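Hypothetical protein (Pseudomonas syringae pv. tomato, PDB 2OT9) is of unknown function but belongs to the YaeQ family of the PD-(D/E)XK clan and may be related to nucleases. Local coordinates at residues N52-G58 and L69-S73; V78-V84 and R98-L104. All blocks are in the same frame, centred on the assembly; numbering follows the deposited sequence.

Contact 1 (N52-G58 and L69-S73); sequences NEQLAFG and LWEKS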
loop_
_atom_site.group_PDB
_atom_site.type_symbol
_atom_site.label_atom_id
_atom_site.label_comp_id
_atom_site.label_asym_id
_atom_site.label_seq_id
_atom_site.Cartn_x
_atom_site.Cartn_y
_atom_site.Cartn_z
ATOM N N ASN A 52 1.740 -10.122 5.745
ATOM C CA ASN A 52 1.778 -11.581 5.689
ATOM C C ASN A 52 3.269 -11.895 5.509
ATOM O O ASN A 52 4.001 -11.091 4.910
ATOM C CB ASN A 52 0.953 -12.033 4.464
ATOM C CG ASN A 52 0.786 -13.513 4.372
ATOM O OD1 ASN A 52 1.652 -14.215 3.841
ATOM N ND2 ASN A 52 -0.346 -14.014 4.868
ATOM N N GLU A 53 3.746 -13.024 6.024
ATOM C CA GLU A 53 5.147 -13.414 5.767
ATOM C C GLU A 53 5.438 -13.547 4.264
ATOM O O GLU A 53 6.584 -13.404 3.838
ATOM C CB GLU A 53 5.538 -14.703 6.506
ATOM C CG GLU A 53 4.547 -15.843 6.357
ATOM C CD GLU A 53 5.088 -17.191 6.850
ATOM O OE1 GLU A 53 6.292 -17.285 7.191
ATOM O OE2 GLU A 53 4.294 -18.159 6.890
ATOM N N GLN A 54 4.400 -13.808 3.475
ATOM C CA GLN A 54 4.543 -14.012 2.028
ATOM C C GLN A 54 4.336 -12.753 1.200
ATOM O O GLN A 54 4.457 -12.801 -0.035
ATOM C CB GLN A 54 3.598 -15.102 1.528
ATOM C CG GLN A 54 4.136 -16.519 1.694
ATOM C CD GLN A 54 4.033 -17.031 3.105
ATOM O OE1 GLN A 54 4.997 -17.586 3.646
ATOM N NE2 GLN A 54 2.858 -16.866 3.719
ATOM N N LEU A 55 4.001 -11.647 1.857
ATOM C CA LEU A 55 3.857 -10.374 1.167
ATOM C C LEU A 55 5.240 -9.803 0.816
ATOM O O LEU A 55 6.123 -9.743 1.667
ATOM C CB LEU A 55 3.073 -9.395 2.053
ATOM C CG LEU A 55 2.681 -8.036 1.477
ATOM C CD1 LEU A 55 1.744 -8.190 0.258
ATOM C CD2 LEU A 55 2.029 -7.203 2.565
ATOM N N ALA A 56 5.422 -9.387 -0.433
ATOM C CA ALA A 56 6.681 -8.800 -0.882
ATOM C C ALA A 56 6.427 -7.519 -1.657
ATOM O O ALA A 56 5.369 -7.365 -2.285
ATOM C CB ALA A 56 7.448 -9.792 -1.747
ATOM N N PHE A 57 7.394 -6.601 -1.627
ATOM C CA PHE A 57 7.335 -5.429 -2.510
ATOM C C PHE A 57 7.649 -5.842 -3.940
ATOM O O PHE A 57 8.565 -6.626 -4.176
ATOM C CB PHE A 57 8.282 -4.310 -2.039
ATOM C CG PHE A 57 7.882 -3.696 -0.721
ATOM C CD1 PHE A 57 6.906 -2.716 -0.664
ATOM C CD2 PHE A 57 8.469 -4.124 0.467
ATOM C CE1 PHE A 57 6.530 -2.155 0.567
ATOM C CE2 PHE A 57 8.096 -3.581 1.694
ATOM C CZ PHE A 57 7.132 -2.586 1.744
ATOM N N GLY A 58 6.864 -5.339 -4.888
ATOM C CA GLY A 58 7.136 -5.555 -6.296
ATOM C C GLY A 58 8.005 -4.420 -6.797
ATOM O O GLY A 58 8.484 -3.596 -6.007
ATOM N N LEU A 69 2.823 -4.087 -4.420
ATOM C CA LEU A 69 3.062 -5.219 -3.518
ATOM C C LEU A 69 2.258 -6.443 -3.962
ATOM O O LEU A 69 1.185 -6.319 -4.584
ATOM C CB LEU A 69 2.686 -4.875 -2.073
ATOM C CG LEU A 69 3.194 -3.626 -1.347
ATOM C CD1 LEU A 69 2.327 -2.407 -1.671
ATOM C CD2 LEU A 69 3.179 -3.874 0.164
ATOM N N TRP A 70 2.761 -7.629 -3.637
ATOM C CA TRP A 70 1.990 -8.840 -3.882
ATOM C C TRP A 70 2.307 -9.964 -2.921
ATOM O O TRP A 70 3.425 -10.089 -2.427
ATOM C CB TRP A 70 2.066 -9.344 -5.340
ATOM C CG TRP A 70 3.424 -9.440 -5.953
ATOM C CD1 TRP A 70 4.631 -9.254 -5.335
ATOM C CD2 TRP A 70 3.722 -9.773 -7.322
ATOM N NE1 TRP A 70 5.653 -9.433 -6.241
ATOM C CE2 TRP A 70 5.124 -9.746 -7.464
ATOM C CE3 TRP A 70 2.935 -10.076 -8.440
ATOM C CZ2 TRP A 70 5.760 -10.018 -8.681
ATOM C CZ3 TRP A 70 3.571 -10.349 -9.657
ATOM C CH2 TRP A 70 4.967 -10.318 -9.763
ATOM N N GLU A 71 1.284 -10.758 -2.639
ATOM C CA GLU A 71 1.437 -11.967 -1.858
ATOM C C GLU A 71 1.241 -13.127 -2.826
ATOM O O GLU A 71 0.213 -13.202 -3.509
ATOM C CB GLU A 71 0.375 -11.997 -0.760
ATOM C CG GLU A 71 0.437 -13.191 0.185
ATOM C CD GLU A 71 -0.795 -13.299 1.076
ATOM O OE1 GLU A 71 -1.499 -12.292 1.281
ATOM O OE2 GLU A 71 -1.062 -14.401 1.585
ATOM N N LYS A 72 2.233 -14.009 -2.902
ATOM C CA LYS A 72 2.155 -15.191 -3.763
ATOM C C LYS A 72 2.139 -16.491 -2.972
ATOM O O LYS A 72 2.678 -16.567 -1.864
ATOM C CB LYS A 72 3.324 -15.232 -4.735
ATOM C CG LYS A 72 3.326 -14.110 -5.745
ATOM C CD LYS A 72 4.465 -14.351 -6.705
ATOM C CE LYS A 72 4.618 -13.233 -7.673
ATOM N NZ LYS A 72 5.428 -13.727 -8.817
ATOM N N SER A 73 1.532 -17.518 -3.559
ATOM C CA SER A 73 1.542 -18.845 -2.968
ATOM C C SER A 73 2.927 -19.456 -3.139
ATOM O O SER A 73 3.751 -18.938 -3.899
ATOM C CB SER A 73 0.519 -19.726 -3.682
ATOM O OG SER A 73 0.979 -20.074 -4.975
HETATM O O HOH W 1 0.408 -16.663 1.757
HETATM O O HOH W 2 8.432 -9.145 -5.570
#
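Two backbone hydrogen bonds hold this antiparallel pair together: Ala56 N gives to Trp70 O and Trp70 N gives to Ala56 O, each 2.9 Å long and nearly straight at 166°. Ala56 and Trp70 are thus a hydrogen-bonded pair, CA to CA 5.6 Å, and the non-hydrogen-bonded pair Phe57 with Leu69 draws in to 4.4 Å; there Leu69 CA also offers its hydrogen to Ala56 O at 3.4 Å. Water extends the polar link at both ends. One water accepts from Trp70 NE1 and donates to Phe57 O, 2.9 Å each; the other accepts from Gln54 NE2 at 3.1 Å and donates to Glu71 OE2 at 2.7 Å. Ahead of the strand, the chain makes a type I turn from Asn52 to Leu55, closed by Leu55 N to Asn52 O at 3.1 Å, and Asn52 OD1 takes Gln54 N at 2.8 Å in an Asx turn. Packing follows the alternation of the strands. Leu55, Phe57 and Leu69 share the face toward helix 37-49: Phe57 CE1 meets Leu69 CD2 at 3.8 Å, Leu55 CD1 meets Leu69 CB at 4.2 Å, and Tyr47 of the helix touches all three. Ala56 and Trp70 lie on the other face, where the indole brings NE1 to 4.2 Å from Gly58 CA. Strand 69-72 is also hydrogen-bonded to strand 78-84, and strand 55-57 is outermost here in the chain's mixed sheet. Backbone bonds thus fix the register, apolar side chains seat one face on the helix, and one water joins two polar side chains, the other an indole NH to a main-chain carbonyl.

Contact 2 (V78-V84 and R98-L104); sequences VLHWIEV and RTERTSL. With SRT (S,R meso-tartaric acid), chain C.
Trp81 lays CH2 3.4 Å from Arg98 NH2, over one face of the guanidinium; Arg98 NH2 is also hydrogen-bonded to Asp65 O. Trp81 (chi1 t, chi2 -77°) turns NE1 to Glu83 OE2, 3.0 Å, an oxygen salt-bridged to Arg91. Build strands 80-84 and 101-104 extended and parallel, axes 4.7 Å apart at 16°, pairing Trp81 with Thr102, Ile82 with Ser103 and Glu83 with Leu104, CA to CA 4.7-4.8 Å. The ladder runs Trp81 N to Arg101 O 2.9 Å, Ser103 N to Trp81 O 2.8 Å, Glu83 N to Ser103 O 2.9 Å. Leu79 (psi -36°) and His80 form a classic bulge opposite Glu71. His80 (chi1 t) takes Arg101 CD over its face, 3.8 Å to the ring centroid. Thr99 OG1 donates to Arg101 O, 2.8 Å. Helix 89-96 connects the strands in a beta-alpha-beta unit. Past the last of these bonds, Val84 O accepts from tartrate O3 at 2.7 Å, so a main-chain carbonyl serves the ligand, which is also hydrogen-bonded to Gln86 N and Arg39 NH2.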
loop_
_atom_site.group_PDB
_atom_site.type_symbol
_atom_site.label_atom_id
_atom_site.label_comp_id
_atom_site.label_asym_id
_atom_site.label_seq_id
_atom_site.Cartn_x
_atom_site.Cartn_y
_atom_site.Cartn_z
ATOM N N VAL A 78 -0.646 -15.622 -7.570
ATOM C CA VAL A 78 -0.930 -14.420 -6.798
ATOM C C VAL A 78 -2.165 -14.610 -5.929
ATOM O O VAL A 78 -3.238 -14.927 -6.427
ATOM C CB VAL A 78 -1.080 -13.181 -7.707
ATOM C CG1 VAL A 78 -1.218 -11.910 -6.870
ATOM C CG2 VAL A 78 0.120 -13.070 -8.678
ATOM N N LEU A 79 -1.995 -14.423 -4.623
ATOM C CA LEU A 79 -3.100 -14.388 -3.667
ATOM C C LEU A 79 -3.647 -12.963 -3.530
ATOM O O LEU A 79 -4.854 -12.754 -3.366
ATOM C CB LEU A 79 -2.623 -14.905 -2.292
ATOM C CG LEU A 79 -2.094 -16.356 -2.254
ATOM C CD1 LEU A 79 -1.705 -16.809 -0.869
ATOM C CD2 LEU A 79 -3.114 -17.298 -2.825
ATOM N N HIS A 80 -2.757 -11.974 -3.603
ATOM C CA HIS A 80 -3.140 -10.595 -3.323
ATOM C C HIS A 80 -2.287 -9.685 -4.179
ATOM O O HIS A 80 -1.062 -9.759 -4.139
ATOM C CB HIS A 80 -2.964 -10.292 -1.812
ATOM C CG HIS A 80 -3.638 -9.035 -1.327
ATOM N ND1 HIS A 80 -4.566 -8.328 -2.068
ATOM C CD2 HIS A 80 -3.557 -8.396 -0.134
ATOM C CE1 HIS A 80 -5.000 -7.296 -1.365
ATOM N NE2 HIS A 80 -4.408 -7.318 -0.187
ATOM N N TRP A 81 -2.952 -8.843 -4.967
ATOM C CA TRP A 81 -2.300 -7.887 -5.856
ATOM C C TRP A 81 -2.600 -6.485 -5.333
ATOM O O TRP A 81 -3.749 -6.061 -5.340
ATOM C CB TRP A 81 -2.871 -8.046 -7.280
ATOM C CG TRP A 81 -2.198 -7.219 -8.351
ATOM C CD1 TRP A 81 -2.360 -5.878 -8.580
ATOM C CD2 TRP A 81 -1.298 -7.693 -9.372
ATOM N NE1 TRP A 81 -1.599 -5.481 -9.663
ATOM C CE2 TRP A 81 -0.948 -6.577 -10.174
ATOM C CE3 TRP A 81 -0.765 -8.952 -9.693
ATOM C CZ2 TRP A 81 -0.068 -6.679 -11.258
ATOM C CZ3 TRP A 81 0.109 -9.052 -10.782
ATOM C CH2 TRP A 81 0.455 -7.917 -11.538
ATOM N N ILE A 82 -1.566 -5.761 -4.891
ATOM C CA ILE A 82 -1.782 -4.441 -4.301
ATOM C C ILE A 82 -1.159 -3.327 -5.126
ATOM O O ILE A 82 0.055 -3.314 -5.360
ATOM C CB ILE A 82 -1.223 -4.371 -2.864
ATOM C CG1 ILE A 82 -1.705 -5.583 -2.058
ATOM C CG2 ILE A 82 -1.633 -3.049 -2.182
ATOM C CD1 ILE A 82 -1.202 -5.668 -0.600
ATOM N N GLU A 83 -1.977 -2.364 -5.536
ATOM C CA GLU A 83 -1.441 -1.161 -6.179
ATOM C C GLU A 83 -1.556 0.046 -5.259
ATOM O O GLU A 83 -2.293 0.019 -4.267
ATOM C CB GLU A 83 -2.194 -0.869 -7.482
ATOM C CG GLU A 83 -2.053 -1.956 -8.553
ATOM C CD GLU A 83 -0.641 -2.058 -9.175
ATOM O OE1 GLU A 83 0.351 -1.454 -8.669
ATOM O OE2 GLU A 83 -0.526 -2.777 -10.179
ATOM N N VAL A 84 -0.825 1.102 -5.598
ATOM C CA VAL A 84 -0.945 2.384 -4.902
ATOM C C VAL A 84 -1.087 3.497 -5.947
ATOM O O VAL A 84 -0.617 3.354 -7.078
ATOM C CB VAL A 84 0.236 2.671 -3.913
ATOM C CG1 VAL A 84 0.423 1.496 -2.914
ATOM C CG2 VAL A 84 1.524 2.945 -4.658
ATOM N N ARG A 98 -5.551 -11.697 -12.607
ATOM C CA ARG A 98 -4.316 -12.419 -12.257
ATOM C C ARG A 98 -4.266 -12.893 -10.787
ATOM O O ARG A 98 -3.367 -13.656 -10.423
ATOM C CB ARG A 98 -3.076 -11.558 -12.570
ATOM C CG ARG A 98 -2.635 -11.541 -14.038
ATOM C CD ARG A 98 -1.391 -10.662 -14.289
ATOM N NE ARG A 98 -0.133 -11.300 -13.868
ATOM C CZ ARG A 98 1.076 -10.727 -13.926
ATOM N NH1 ARG A 98 2.145 -11.390 -13.507
ATOM N NH2 ARG A 98 1.229 -9.494 -14.402
ATOM N N THR A 99 -5.252 -12.494 -9.976
ATOM C CA THR A 99 -5.203 -12.645 -8.500
ATOM C C THR A 99 -6.580 -13.003 -7.919
ATOM O O THR A 99 -7.609 -12.785 -8.564
ATOM C CB THR A 99 -4.712 -11.309 -7.864
ATOM O OG1 THR A 99 -4.516 -11.443 -6.448
ATOM C CG2 THR A 99 -5.701 -10.178 -8.144
ATOM N N GLU A 100 -6.603 -13.535 -6.700
ATOM C CA GLU A 100 -7.864 -13.780 -5.991
ATOM C C GLU A 100 -8.383 -12.497 -5.312
ATOM O O GLU A 100 -9.587 -12.326 -5.070
ATOM C CB GLU A 100 -7.661 -14.876 -4.935
ATOM C CG GLU A 100 -8.944 -15.267 -4.178
ATOM C CD GLU A 100 -9.021 -16.755 -3.867
ATOM O OE1 GLU A 100 -9.882 -17.447 -4.473
ATOM O OE2 GLU A 100 -8.216 -17.223 -3.027
ATOM N N ARG A 101 -7.459 -11.610 -4.984
ATOM C CA ARG A 101 -7.807 -10.370 -4.292
ATOM C C ARG A 101 -6.988 -9.251 -4.874
ATOM O O ARG A 101 -5.783 -9.385 -5.042
ATOM C CB ARG A 101 -7.541 -10.485 -2.788
ATOM C CG ARG A 101 -7.912 -9.220 -2.024
ATOM C CD ARG A 101 -7.763 -9.395 -0.524
ATOM N NE ARG A 101 -8.572 -8.374 0.129
ATOM C CZ ARG A 101 -9.840 -8.556 0.499
ATOM N NH1 ARG A 101 -10.493 -7.563 1.059
ATOM N NH2 ARG A 101 -10.451 -9.734 0.324
ATOM N N THR A 102 -7.654 -8.153 -5.196
ATOM C CA THR A 102 -6.971 -6.962 -5.665
ATOM C C THR A 102 -7.257 -5.836 -4.689
ATOM O O THR A 102 -8.416 -5.614 -4.321
ATOM C CB THR A 102 -7.496 -6.545 -7.047
ATOM O OG1 THR A 102 -7.349 -7.631 -7.944
ATOM C CG2 THR A 102 -6.722 -5.353 -7.619
ATOM N N SER A 103 -6.213 -5.113 -4.279
ATOM C CA SER A 103 -6.427 -3.951 -3.432
ATOM C C SER A 103 -5.723 -2.747 -4.007
ATOM O O SER A 103 -4.688 -2.866 -4.640
ATOM C CB SER A 103 -5.970 -4.181 -1.975
ATOM O OG SER A 103 -6.729 -5.236 -1.398
ATOM N N LEU A 104 -6.282 -1.579 -3.747
ATOM C CA LEU A 104 -5.609 -0.347 -4.129
ATOM C C LEU A 104 -5.666 0.616 -2.960
ATOM O O LEU A 104 -6.761 0.889 -2.426
ATOM C CB LEU A 104 -6.282 0.270 -5.356
ATOM C CG LEU A 104 -5.936 1.735 -5.665
ATOM C CD1 LEU A 104 -4.440 1.895 -6.054
ATOM C CD2 LEU A 104 -6.842 2.264 -6.770
HETATM O O1 SRT C . -0.572 5.983 -9.592
HETATM O O11 SRT C . -0.536 5.935 -11.774
HETATM C C1 SRT C . -0.125 5.548 -10.663
HETATM C C2 SRT C . 0.944 4.492 -10.551
HETATM O O2 SRT C . 2.143 4.722 -11.308
HETATM C C3 SRT C . 0.287 3.181 -10.915
HETATM O O3 SRT C . -0.394 2.805 -9.714
HETATM C C4 SRT C . 1.291 2.138 -11.366
HETATM O O4 SRT C . 2.390 1.977 -10.769
HETATM O O41 SRT C . 0.975 1.449 -12.359
#

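In the fold
Contacts 1 and 2 are consecutive parts of one mixed sheet, their centres 10 Å apart. They join where strand 69-72 runs beside strand 78-84: Glu71 O lies 2.8 Å from Leu79 N and Leu69 O 2.8 Å from Ile82 N, probable hydrogen bonds that join the two pairs, so that the order is 55-57, 69-72, 78-84, 101-106. Antiparallel pairing thus gives way to parallel pairing across strand 78-84. Side chains continue the junction, with Trp70 CE3 3.8 Å from Trp81 CZ3. The meso-tartrate sits at the Val84 end of contact 2, in a pocket completed by residues including Arg39, Gln86 and Arg91; the side chain of Leu69 in contact 1 remains about 10 Å from it.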